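Side-chain contacts in DNA translocase coupling protein (PDB 6O1W), which probably couples ATP hydrolysis to the movement of plasmid DNA during conjugation, as a membrane-bound ATPase of the FtsK/SpoIIIE family: residues Asp186-Glu189 with Lys190-Tyr194; Asp197-Ala200 with Lys201-Leu205; Thr249-Lys252 with Leu253-Glu257; Thr260-Leu263 with Ala264-Ser267; Val285-Gly288 with Gln289-Asn292. All blocks are in the same frame, centred on the assembly; numbering follows the deposited sequence.

Interaction 1 (Asp186-Glu189 with Lys190-Tyr194); sequences DAAE and KLFKY. With BGC (beta-D-glucopyranose), chain E.
The ring of F192 meets A188 one helical turn back. The carbonyl oxygen of A188 lies at the ring's edge, near its plane, with F192 CD2 3.2 Å from A188 O. The methyl of A188 is a looser neighbour, its CB 4.4 Å from F192 CD2. L191 CD2 lies over one face of this ring, 4.3 Å above the plane and displaced toward the rim. The ring of Y194 carries a bound beta-D-glucopyranose, which lies against one of its faces. Sugar atom C4 is 3.7 Å above the plane and off-centre. The nearest approach is to a hydroxyl oxygen, with Y194 CE1 3.7 Å from sugar O3. Y161 OH and Q180 OE1 add hydrogen bonds to the same sugar.

F192 has CG anti to its carbonyl carbon (chi1 -78°), which turns the ring back along the helix toward A188. The backbone bond F192 N to A188 O is 2.9 Å long, so the oxygen that borders the ring is also held by an amide. Three more backbone bonds of the same i to i+4 kind join the two segments.

The carboxylates of D186 and E189 form salt bridges with K252 and R255 of helix 247-266. F192 packs on I256, Y259 and T260 of that helix. L191 faces the sheet, touching Y161 and V163 of strand 159-163 and I182 of strand 179-182. Helix 185-209 thus packs against these two strands, at one edge of the large mixed sheet, and, alongside, against helix 247-266.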
# COMPACT_ATOMS: atom_id res chain seq x y z
N ASP A 186 -9.69 13.40 22.56
CA ASP A 186 -11.02 13.95 22.85
C ASP A 186 -11.73 14.33 21.55
O ASP A 186 -12.88 13.92 21.33
CB ASP A 186 -10.93 15.17 23.80
CG ASP A 186 -10.35 14.93 25.18
OD1 ASP A 186 -10.42 13.79 25.66
OD2 ASP A 186 -9.86 15.90 25.79
N ALA A 187 -11.04 15.08 20.67
CA ALA A 187 -11.58 15.46 19.36
C ALA A 187 -11.84 14.21 18.50
O ALA A 187 -12.84 14.19 17.78
CB ALA A 187 -10.64 16.40 18.65
N ALA A 188 -11.01 13.15 18.61
CA ALA A 188 -11.20 11.89 17.85
C ALA A 188 -12.43 11.14 18.33
O ALA A 188 -13.11 10.57 17.48
CB ALA A 188 -9.97 10.99 17.96
N GLU A 189 -12.74 11.12 19.66
CA GLU A 189 -13.96 10.46 20.15
C GLU A 189 -15.19 11.19 19.56
O GLU A 189 -16.07 10.53 19.04
CB GLU A 189 -14.04 10.37 21.70
CG GLU A 189 -15.47 10.19 22.21
CD GLU A 189 -15.73 9.72 23.63
OE1 GLU A 189 -14.92 9.99 24.54
OE2 GLU A 189 -16.80 9.10 23.84
N LYS A 190 -15.21 12.54 19.60
CA LYS A 190 -16.29 13.33 19.00
C LYS A 190 -16.39 13.05 17.49
O LYS A 190 -17.49 12.96 16.96
CB LYS A 190 -16.10 14.85 19.24
CG LYS A 190 -16.18 15.27 20.71
CD LYS A 190 -16.04 16.79 20.84
CE LYS A 190 -15.50 17.22 22.19
NZ LYS A 190 -16.45 16.99 23.30
N LEU A 191 -15.26 12.94 16.80
CA LEU A 191 -15.26 12.70 15.35
C LEU A 191 -15.84 11.35 15.00
O LEU A 191 -16.71 11.29 14.14
CB LEU A 191 -13.85 12.83 14.74
CG LEU A 191 -13.72 12.34 13.25
CD1 LEU A 191 -14.54 13.24 12.32
CD2 LEU A 191 -12.23 12.24 12.81
N PHE A 192 -15.35 10.29 15.64
CA PHE A 192 -15.78 8.93 15.31
C PHE A 192 -17.22 8.62 15.72
O PHE A 192 -17.87 7.81 15.06
CB PHE A 192 -14.78 7.88 15.84
CG PHE A 192 -13.58 7.82 14.92
CD1 PHE A 192 -13.67 7.22 13.67
CD2 PHE A 192 -12.37 8.40 15.30
CE1 PHE A 192 -12.56 7.16 12.82
CE2 PHE A 192 -11.26 8.37 14.43
CZ PHE A 192 -11.37 7.77 13.19
N LYS A 193 -17.71 9.26 16.79
CA LYS A 193 -19.11 9.13 17.20
C LYS A 193 -19.99 9.85 16.14
O LYS A 193 -21.00 9.32 15.73
CB LYS A 193 -19.31 9.69 18.62
CG LYS A 193 -20.77 9.74 19.09
CD LYS A 193 -21.38 8.36 19.14
CE LYS A 193 -22.65 8.37 19.96
NZ LYS A 193 -23.73 7.58 19.31
N TYR A 194 -19.55 11.00 15.64
CA TYR A 194 -20.25 11.70 14.57
C TYR A 194 -20.31 10.84 13.27
O TYR A 194 -21.38 10.76 12.65
CB TYR A 194 -19.55 13.05 14.27
CG TYR A 194 -19.98 13.62 12.93
CD1 TYR A 194 -21.26 14.15 12.75
CD2 TYR A 194 -19.14 13.56 11.82
CE1 TYR A 194 -21.68 14.64 11.51
CE2 TYR A 194 -19.54 14.05 10.58
CZ TYR A 194 -20.82 14.56 10.42
OH TYR A 194 -21.23 15.00 9.19
C2 BGC E . -19.44 18.26 11.67
C3 BGC E . -20.09 18.29 13.05
C4 BGC E . -19.43 17.25 13.95
C5 BGC E . -17.92 17.48 13.99
C6 BGC E . -17.18 16.41 14.76
C1 BGC E . -17.94 18.49 11.81
O1 BGC E . -17.34 18.47 10.56
O2 BGC E . -20.02 19.26 10.84
O3 BGC E . -21.49 18.04 12.94
O4 BGC E . -19.95 17.33 15.28
O5 BGC E . -17.39 17.48 12.66
O6 BGC E . -15.78 16.63 14.72

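Interaction 2 (Asp197-Ala200 with Lys201-Leu205); sequences DENA and KRLKL
E198 and R202 form a salt bridge one turn apart on helix 185-209. R202 NE donates to E198 OE2 at 2.9 Å, with an N-H...O angle of 160°. The carboxylate oxygen lies at the edge of the guanidinium, in its plane, and uses its anti lone pair. R202 NH2 adds a weak bond to the same oxygen at 3.4 Å. The two flat groups are nearly perpendicular, their planes 80° apart.

The conformations differ on the two sides of the bridge. E198 starts with CG anti to the backbone N, then bends at chi2 (68°), which folds the carboxylate forward over the next turn. R202 runs extended from CG to NE, which carries the guanidinium to T270 and K227. Its CG passes 3.3 Å from E198 O.

On another side of the helix, the amide of N199 lies across L203, with N199 ND2 3.8 Å from L203 CD1. K201 keeps its CG beside its own backbone N, and this CG lies 3.3 Å from D197 O.

R202 has further partners. Its NH1 donates to T270 O and its NH2 to K227 O, while N199 OD1 bonds to T270 OG1. The buried guanidinium is therefore gripped by one carboxylate and two backbone carbonyls. Such a setting would be expected to keep R202 charged and to fix its rotation. A single carboxylate oxygen, E198 OE2, carries the charge pairing within this turn.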
# COMPACT_ATOMS: atom_id res chain seq x y z
N ASP A 197 -22.69 7.88 13.55
CA ASP A 197 -24.07 8.39 13.46
C ASP A 197 -24.38 8.82 12.01
O ASP A 197 -25.48 8.55 11.54
CB ASP A 197 -24.25 9.61 14.39
CG ASP A 197 -24.19 9.28 15.88
OD1 ASP A 197 -24.11 8.08 16.23
OD2 ASP A 197 -24.19 10.23 16.69
N GLU A 198 -23.42 9.48 11.31
CA GLU A 198 -23.62 9.90 9.92
C GLU A 198 -23.79 8.65 9.03
O GLU A 198 -24.62 8.65 8.13
CB GLU A 198 -22.49 10.82 9.41
CG GLU A 198 -22.61 11.20 7.93
CD GLU A 198 -23.76 12.12 7.54
OE1 GLU A 198 -24.25 12.86 8.42
OE2 GLU A 198 -24.16 12.11 6.35
N ASN A 199 -23.02 7.60 9.32
CA ASN A 199 -23.12 6.33 8.61
C ASN A 199 -24.52 5.72 8.85
O ASN A 199 -25.17 5.30 7.89
CB ASN A 199 -22.04 5.35 9.08
CG ASN A 199 -22.03 4.12 8.19
OD1 ASN A 199 -21.70 4.18 7.03
ND2 ASN A 199 -22.46 3.00 8.68
N ALA A 200 -24.99 5.71 10.10
CA ALA A 200 -26.32 5.17 10.48
C ALA A 200 -27.44 5.92 9.77
O ALA A 200 -28.32 5.28 9.22
CB ALA A 200 -26.52 5.17 12.01
N LYS A 201 -27.35 7.26 9.66
CA LYS A 201 -28.32 8.10 8.94
C LYS A 201 -28.35 7.80 7.42
O LYS A 201 -29.43 7.74 6.83
CB LYS A 201 -28.06 9.59 9.19
CG LYS A 201 -28.33 10.01 10.64
CD LYS A 201 -27.75 11.38 11.01
CE LYS A 201 -28.74 12.50 10.83
NZ LYS A 201 -28.10 13.83 11.01
N ARG A 202 -27.18 7.51 6.83
CA ARG A 202 -27.03 7.17 5.41
C ARG A 202 -27.59 5.80 5.12
O ARG A 202 -28.31 5.66 4.13
CB ARG A 202 -25.57 7.28 4.98
CG ARG A 202 -25.10 8.73 4.91
CD ARG A 202 -23.69 8.87 4.34
NE ARG A 202 -23.33 10.29 4.30
CZ ARG A 202 -22.40 10.82 3.52
NH1 ARG A 202 -21.69 10.06 2.70
NH2 ARG A 202 -22.16 12.12 3.57
N LEU A 203 -27.35 4.80 6.01
CA LEU A 203 -27.91 3.45 5.84
C LEU A 203 -29.44 3.52 5.87
O LEU A 203 -30.10 2.82 5.11
CB LEU A 203 -27.44 2.50 6.96
CG LEU A 203 -26.01 1.99 6.94
CD1 LEU A 203 -25.75 1.15 8.19
CD2 LEU A 203 -25.76 1.11 5.72
N LYS A 204 -29.99 4.39 6.73
CA LYS A 204 -31.44 4.59 6.92
C LYS A 204 -32.02 5.17 5.60
O LYS A 204 -33.03 4.66 5.11
CB LYS A 204 -31.65 5.56 8.11
CG LYS A 204 -33.07 5.77 8.58
CD LYS A 204 -33.10 6.71 9.81
CE LYS A 204 -34.51 6.97 10.32
NZ LYS A 204 -35.33 7.73 9.32
N LEU A 205 -31.33 6.16 5.00
CA LEU A 205 -31.74 6.77 3.72
C LEU A 205 -31.73 5.75 2.57
O LEU A 205 -32.66 5.72 1.77
CB LEU A 205 -30.87 7.99 3.39
CG LEU A 205 -31.07 9.24 4.27
CD1 LEU A 205 -29.98 10.28 3.99
CD2 LEU A 205 -32.48 9.86 4.07

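Interaction 3 (Thr249-Lys252 with Leu253-Glu257); sequences TRAK and LVRIE
Residues T249-E257 form regular helix, with V254 N bonded to R250 O at 2.8 Å and equivalent i to i+4 bonds on both sides. R255 bends at chi2 and again at chi3 (56°), which folds the guanidinium back along its own helix. One face of this group then lies over K252, whose CA is 4.0 Å above the plane and off-centre. R255 NH1 comes within 4.0 Å of A251 O, which lies over that same face. The oxygen's hydrogen-bond partner is instead R255 N, at 2.9 Å.

V254 sets CG2 against the preceding turn, 3.2 Å from R250 O. I256 lays its CG1 branch along the backbone, with CG1 3.4 Å from K252 O. Its CD1 approaches the aliphatic part of K252, 4.3 Å from K252 CG.

K252 and R255 carry like charges, and K252 NZ and R255 NH2 are 4.9 Å apart. Both are matched by acids of the neighbouring helix 185-209, K252 by D186 and R255 by E189. This pairing probably offsets any repulsion between them.

The contact thus lies on the side of helix 247-266 that meets helix 185-209, where I256 and L253 pack on V185. I256 further meets L239 of the short helix 237-240. E257 reaches K242, in the loop after that helix, through another salt bridge.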
# COMPACT_ATOMS: atom_id res chain seq x y z
N THR A 249 -8.31 6.90 29.55
CA THR A 249 -7.84 7.03 28.17
C THR A 249 -8.03 5.71 27.45
O THR A 249 -8.37 5.72 26.27
CB THR A 249 -6.39 7.53 28.15
OG1 THR A 249 -6.28 8.69 28.97
CG2 THR A 249 -5.89 7.84 26.74
N ARG A 250 -7.85 4.58 28.15
CA ARG A 250 -8.02 3.23 27.59
C ARG A 250 -9.48 3.02 27.19
O ARG A 250 -9.74 2.62 26.06
CB ARG A 250 -7.55 2.15 28.59
CG ARG A 250 -7.30 0.79 27.95
CD ARG A 250 -6.88 -0.26 28.97
NE ARG A 250 -5.96 -1.23 28.38
CZ ARG A 250 -4.63 -1.13 28.44
NH1 ARG A 250 -4.06 -0.12 29.08
NH2 ARG A 250 -3.87 -2.06 27.87
N ALA A 251 -10.44 3.35 28.10
CA ALA A 251 -11.88 3.22 27.85
C ALA A 251 -12.31 4.09 26.65
O ALA A 251 -13.11 3.65 25.81
CB ALA A 251 -12.66 3.60 29.10
N LYS A 252 -11.73 5.30 26.55
CA LYS A 252 -11.95 6.23 25.45
C LYS A 252 -11.46 5.59 24.12
O LYS A 252 -12.21 5.59 23.15
CB LYS A 252 -11.19 7.52 25.74
CG LYS A 252 -11.50 8.65 24.81
CD LYS A 252 -11.20 9.94 25.52
CE LYS A 252 -11.91 11.06 24.82
NZ LYS A 252 -12.51 12.00 25.79
N LEU A 253 -10.25 5.00 24.11
CA LEU A 253 -9.69 4.30 22.93
C LEU A 253 -10.52 3.07 22.54
O LEU A 253 -10.68 2.79 21.36
CB LEU A 253 -8.20 3.92 23.12
CG LEU A 253 -7.19 5.09 23.16
CD1 LEU A 253 -5.77 4.57 23.31
CD2 LEU A 253 -7.28 5.97 21.94
N VAL A 254 -11.04 2.33 23.55
CA VAL A 254 -11.92 1.17 23.37
C VAL A 254 -13.19 1.65 22.67
O VAL A 254 -13.62 1.03 21.71
CB VAL A 254 -12.21 0.42 24.71
CG1 VAL A 254 -13.35 -0.60 24.56
CG2 VAL A 254 -10.95 -0.26 25.24
N ARG A 255 -13.77 2.78 23.11
CA ARG A 255 -14.98 3.37 22.54
C ARG A 255 -14.72 3.77 21.09
O ARG A 255 -15.49 3.38 20.22
CB ARG A 255 -15.41 4.57 23.39
CG ARG A 255 -16.91 4.73 23.58
CD ARG A 255 -17.26 5.29 24.96
NE ARG A 255 -16.59 6.57 25.24
CZ ARG A 255 -15.95 6.86 26.37
NH1 ARG A 255 -15.90 5.99 27.36
NH2 ARG A 255 -15.35 8.03 26.51
N ILE A 256 -13.58 4.44 20.81
CA ILE A 256 -13.15 4.83 19.46
C ILE A 256 -12.96 3.60 18.55
O ILE A 256 -13.33 3.66 17.36
CB ILE A 256 -11.88 5.71 19.49
CG1 ILE A 256 -12.19 7.07 20.12
CG2 ILE A 256 -11.26 5.86 18.07
CD1 ILE A 256 -10.94 7.89 20.61
N GLU A 257 -12.33 2.51 19.08
CA GLU A 257 -12.11 1.26 18.32
C GLU A 257 -13.48 0.64 17.92
O GLU A 257 -13.62 0.15 16.80
CB GLU A 257 -11.26 0.27 19.13
CG GLU A 257 -11.23 -1.15 18.56
CD GLU A 257 -10.44 -2.18 19.35
OE1 GLU A 257 -10.31 -2.04 20.59
OE2 GLU A 257 -9.96 -3.15 18.71

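Interaction 4 (Thr260-Leu263 with Ala264-Ser267); sequences TSTL and ARLS
S267 turns its OG back to L263 because chi1 is 64°, which places the hydroxyl between its own backbone N and carbonyl carbon. S267 OG then donates to L263 O at 2.7 Å, approaching from above the carbonyl plane. S267 N donates to the same oxygen at 2.9 Å, so two donors from one residue grip it. S267 is the first residue to leave helical angles, and the pair of bonds closes the last turn of helix 247-266. I272 O is a second acceptor for S267 OG, and the single hydroxyl proton must be shared or alternate between the two.

With T262 OG1 beside the backbone N (chi1 -60°), the methyl CG2 falls anti to that N. This sets it side by side with L266, both pointing the same way, with T262 CG2 3.9 Å from L266 CD1. T262 OG1 bonds to G258 O, one turn back.

R265 bends at chi3, and one face of its guanidinium lies over its neighbour, with L266 CG 3.8 Å above the plane, toward the rim. The edge of the group is near T262 OG1, but R265 NH2 is 4.1 Å away from it. A water joins them, accepting from R265 NH2 at 3.2 Å and making a weak bond to T262 OG1.

The helix is covered on several sides. L263 packs on L195 of helix 185-209 and on I272 of strand 272-278. L266 and S267 touch N199. A264 meets L274 of the strand and N293 of helix 288-293, while S261 rests on Q289.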
# COMPACT_ATOMS: atom_id res chain seq x y z
N THR A 260 -14.68 2.76 15.01
CA THR A 260 -13.87 2.49 13.81
C THR A 260 -14.27 1.17 13.17
O THR A 260 -14.45 1.12 11.95
CB THR A 260 -12.36 2.57 14.12
OG1 THR A 260 -12.09 3.88 14.61
CG2 THR A 260 -11.50 2.36 12.89
N SER A 261 -14.45 0.12 14.00
CA SER A 261 -14.86 -1.23 13.61
C SER A 261 -16.21 -1.22 12.94
O SER A 261 -16.34 -1.79 11.86
CB SER A 261 -14.90 -2.16 14.82
OG SER A 261 -13.58 -2.39 15.28
N THR A 262 -17.20 -0.55 13.56
CA THR A 262 -18.58 -0.39 13.05
C THR A 262 -18.52 0.37 11.72
O THR A 262 -19.20 -0.03 10.76
CB THR A 262 -19.44 0.34 14.10
OG1 THR A 262 -19.45 -0.44 15.28
CG2 THR A 262 -20.88 0.60 13.63
N LEU A 263 -17.71 1.43 11.66
CA LEU A 263 -17.56 2.21 10.43
C LEU A 263 -17.01 1.34 9.31
O LEU A 263 -17.62 1.28 8.26
CB LEU A 263 -16.62 3.39 10.63
CG LEU A 263 -17.17 4.78 10.71
CD1 LEU A 263 -16.01 5.78 10.68
CD2 LEU A 263 -18.18 5.07 9.59
N ALA A 264 -15.89 0.64 9.56
CA ALA A 264 -15.25 -0.21 8.56
C ALA A 264 -16.18 -1.31 8.01
O ALA A 264 -16.25 -1.54 6.79
CB ALA A 264 -13.98 -0.81 9.14
N ARG A 265 -16.91 -1.96 8.89
CA ARG A 265 -17.80 -3.06 8.55
C ARG A 265 -19.05 -2.60 7.80
O ARG A 265 -19.45 -3.26 6.85
CB ARG A 265 -18.14 -3.84 9.86
CG ARG A 265 -19.20 -4.94 9.75
CD ARG A 265 -19.40 -5.66 11.08
NE ARG A 265 -19.82 -4.74 12.15
CZ ARG A 265 -21.08 -4.44 12.45
NH1 ARG A 265 -22.08 -5.01 11.79
NH2 ARG A 265 -21.35 -3.58 13.42
N LEU A 266 -19.65 -1.47 8.21
CA LEU A 266 -20.94 -1.02 7.66
C LEU A 266 -20.93 0.12 6.63
O LEU A 266 -22.02 0.43 6.13
CB LEU A 266 -21.87 -0.60 8.81
CG LEU A 266 -22.27 -1.67 9.86
CD1 LEU A 266 -23.21 -1.05 10.92
CD2 LEU A 266 -22.98 -2.85 9.20
N SER A 267 -19.78 0.76 6.33
CA SER A 267 -19.80 1.94 5.43
C SER A 267 -19.51 1.69 3.93
O SER A 267 -19.20 2.65 3.18
CB SER A 267 -18.87 3.02 5.95
OG SER A 267 -17.56 2.49 5.90
O HOH W 1 -18.55 -3.69 14.93

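Interaction 5 (Val285-Gly288 with Gln289-Asn292); sequences VITG and QIKN
T287 caps the start of helix 288-293. Its OG1 accepts from I290 N in a nearly straight but weak bond of 3.4 Å, with an N-H...O angle of 168°. The same oxygen lies 3.6 Å from I290 CG1. The threonine hydroxyl can reach the amide because a chi1 of 61° swings OG1 in over the first turn. The first helical bond follows, K291 N to T287 O, at 3.1 Å.

The next residue out is I286. Its CG2 branch touches the aliphatic stem of K291, 3.9 Å from K291 CG. It also meets I290 CG2 at 4.2 Å, where the two isoleucines cross at about a right angle. This places an apolar contact just outside the capped turn.

Farther out, I286 is held against P281 and against I310 and V311 of helix 305-312. V285 packs on A237 and M240 of helix 237-240.

The side chain of I286 lies about 9 Å from that of K142 of the P-loop, which binds ATP in another structure of this protein; none is bound here. The motif is an N-cap, the threonine hydroxyl accepting from the N3 amide of helix 288-293, at the end of the loop after strand 272-278 of the P-loop ATPase core.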
# COMPACT_ATOMS: atom_id res chain seq x y z
N VAL A 285 -2.63 -3.82 16.73
CA VAL A 285 -3.01 -2.61 15.98
C VAL A 285 -3.77 -2.99 14.72
O VAL A 285 -4.87 -2.48 14.50
CB VAL A 285 -1.77 -1.69 15.75
CG1 VAL A 285 -2.05 -0.60 14.71
CG2 VAL A 285 -1.30 -1.08 17.07
N ILE A 286 -3.20 -3.89 13.89
CA ILE A 286 -3.87 -4.41 12.69
C ILE A 286 -4.54 -5.71 13.16
O ILE A 286 -3.98 -6.79 13.02
CB ILE A 286 -2.89 -4.67 11.51
CG1 ILE A 286 -2.04 -3.40 11.20
CG2 ILE A 286 -3.66 -5.21 10.27
CD1 ILE A 286 -0.90 -3.60 10.15
N THR A 287 -5.70 -5.57 13.80
CA THR A 287 -6.45 -6.69 14.35
C THR A 287 -7.15 -7.48 13.23
O THR A 287 -7.06 -7.10 12.05
CB THR A 287 -7.49 -6.17 15.38
OG1 THR A 287 -8.39 -5.29 14.71
CG2 THR A 287 -6.86 -5.49 16.60
N GLY A 288 -7.86 -8.54 13.62
CA GLY A 288 -8.67 -9.37 12.73
C GLY A 288 -9.87 -8.60 12.21
O GLY A 288 -10.28 -8.79 11.08
N GLN A 289 -10.42 -7.68 13.02
CA GLN A 289 -11.55 -6.85 12.61
C GLN A 289 -11.12 -5.87 11.49
O GLN A 289 -11.84 -5.73 10.50
CB GLN A 289 -12.15 -6.09 13.80
CG GLN A 289 -13.42 -5.32 13.44
CD GLN A 289 -14.70 -5.91 14.00
OE1 GLN A 289 -14.74 -6.42 15.13
NE2 GLN A 289 -15.79 -5.81 13.23
N ILE A 290 -9.94 -5.23 11.64
CA ILE A 290 -9.37 -4.34 10.63
C ILE A 290 -9.16 -5.16 9.35
O ILE A 290 -9.63 -4.77 8.30
CB ILE A 290 -8.04 -3.69 11.13
CG1 ILE A 290 -8.27 -2.68 12.29
CG2 ILE A 290 -7.21 -3.07 9.98
CD1 ILE A 290 -9.02 -1.32 11.96
N LYS A 291 -8.51 -6.32 9.46
CA LYS A 291 -8.25 -7.17 8.32
C LYS A 291 -9.50 -7.65 7.62
O LYS A 291 -9.55 -7.61 6.40
CB LYS A 291 -7.34 -8.35 8.68
CG LYS A 291 -5.84 -8.01 8.67
CD LYS A 291 -4.99 -9.25 8.98
CE LYS A 291 -4.28 -9.82 7.76
NZ LYS A 291 -5.20 -10.24 6.67
N ASN A 292 -10.54 -8.05 8.37
CA ASN A 292 -11.78 -8.54 7.76
C ASN A 292 -12.57 -7.43 7.06
O ASN A 292 -13.36 -7.73 6.17
CB ASN A 292 -12.67 -9.27 8.80
CG ASN A 292 -12.02 -10.47 9.49
OD1 ASN A 292 -11.13 -11.14 8.97
ND2 ASN A 292 -12.46 -10.75 10.71

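In the fold
Interactions 1 and 2 lie in series on helix 185-209, and interactions 3 and 4 on helix 247-266. The two helices meet through charge at one end, where interaction 1 bridges to interaction 3. Between interactions 1 and 4, F192 packs on L263 and against the T260 hydroxyl. N199 and L203 of interaction 2 then pack on the end of helix 247-266 in interaction 4. Every contact is partly buried, but interaction 4 has four buried residues and a single exposed one. Interaction 2 has the only salt bridge within its own segments. Interaction 5 is a helix start, where interaction 4 is a helix end; Q289 touches S261 and R265.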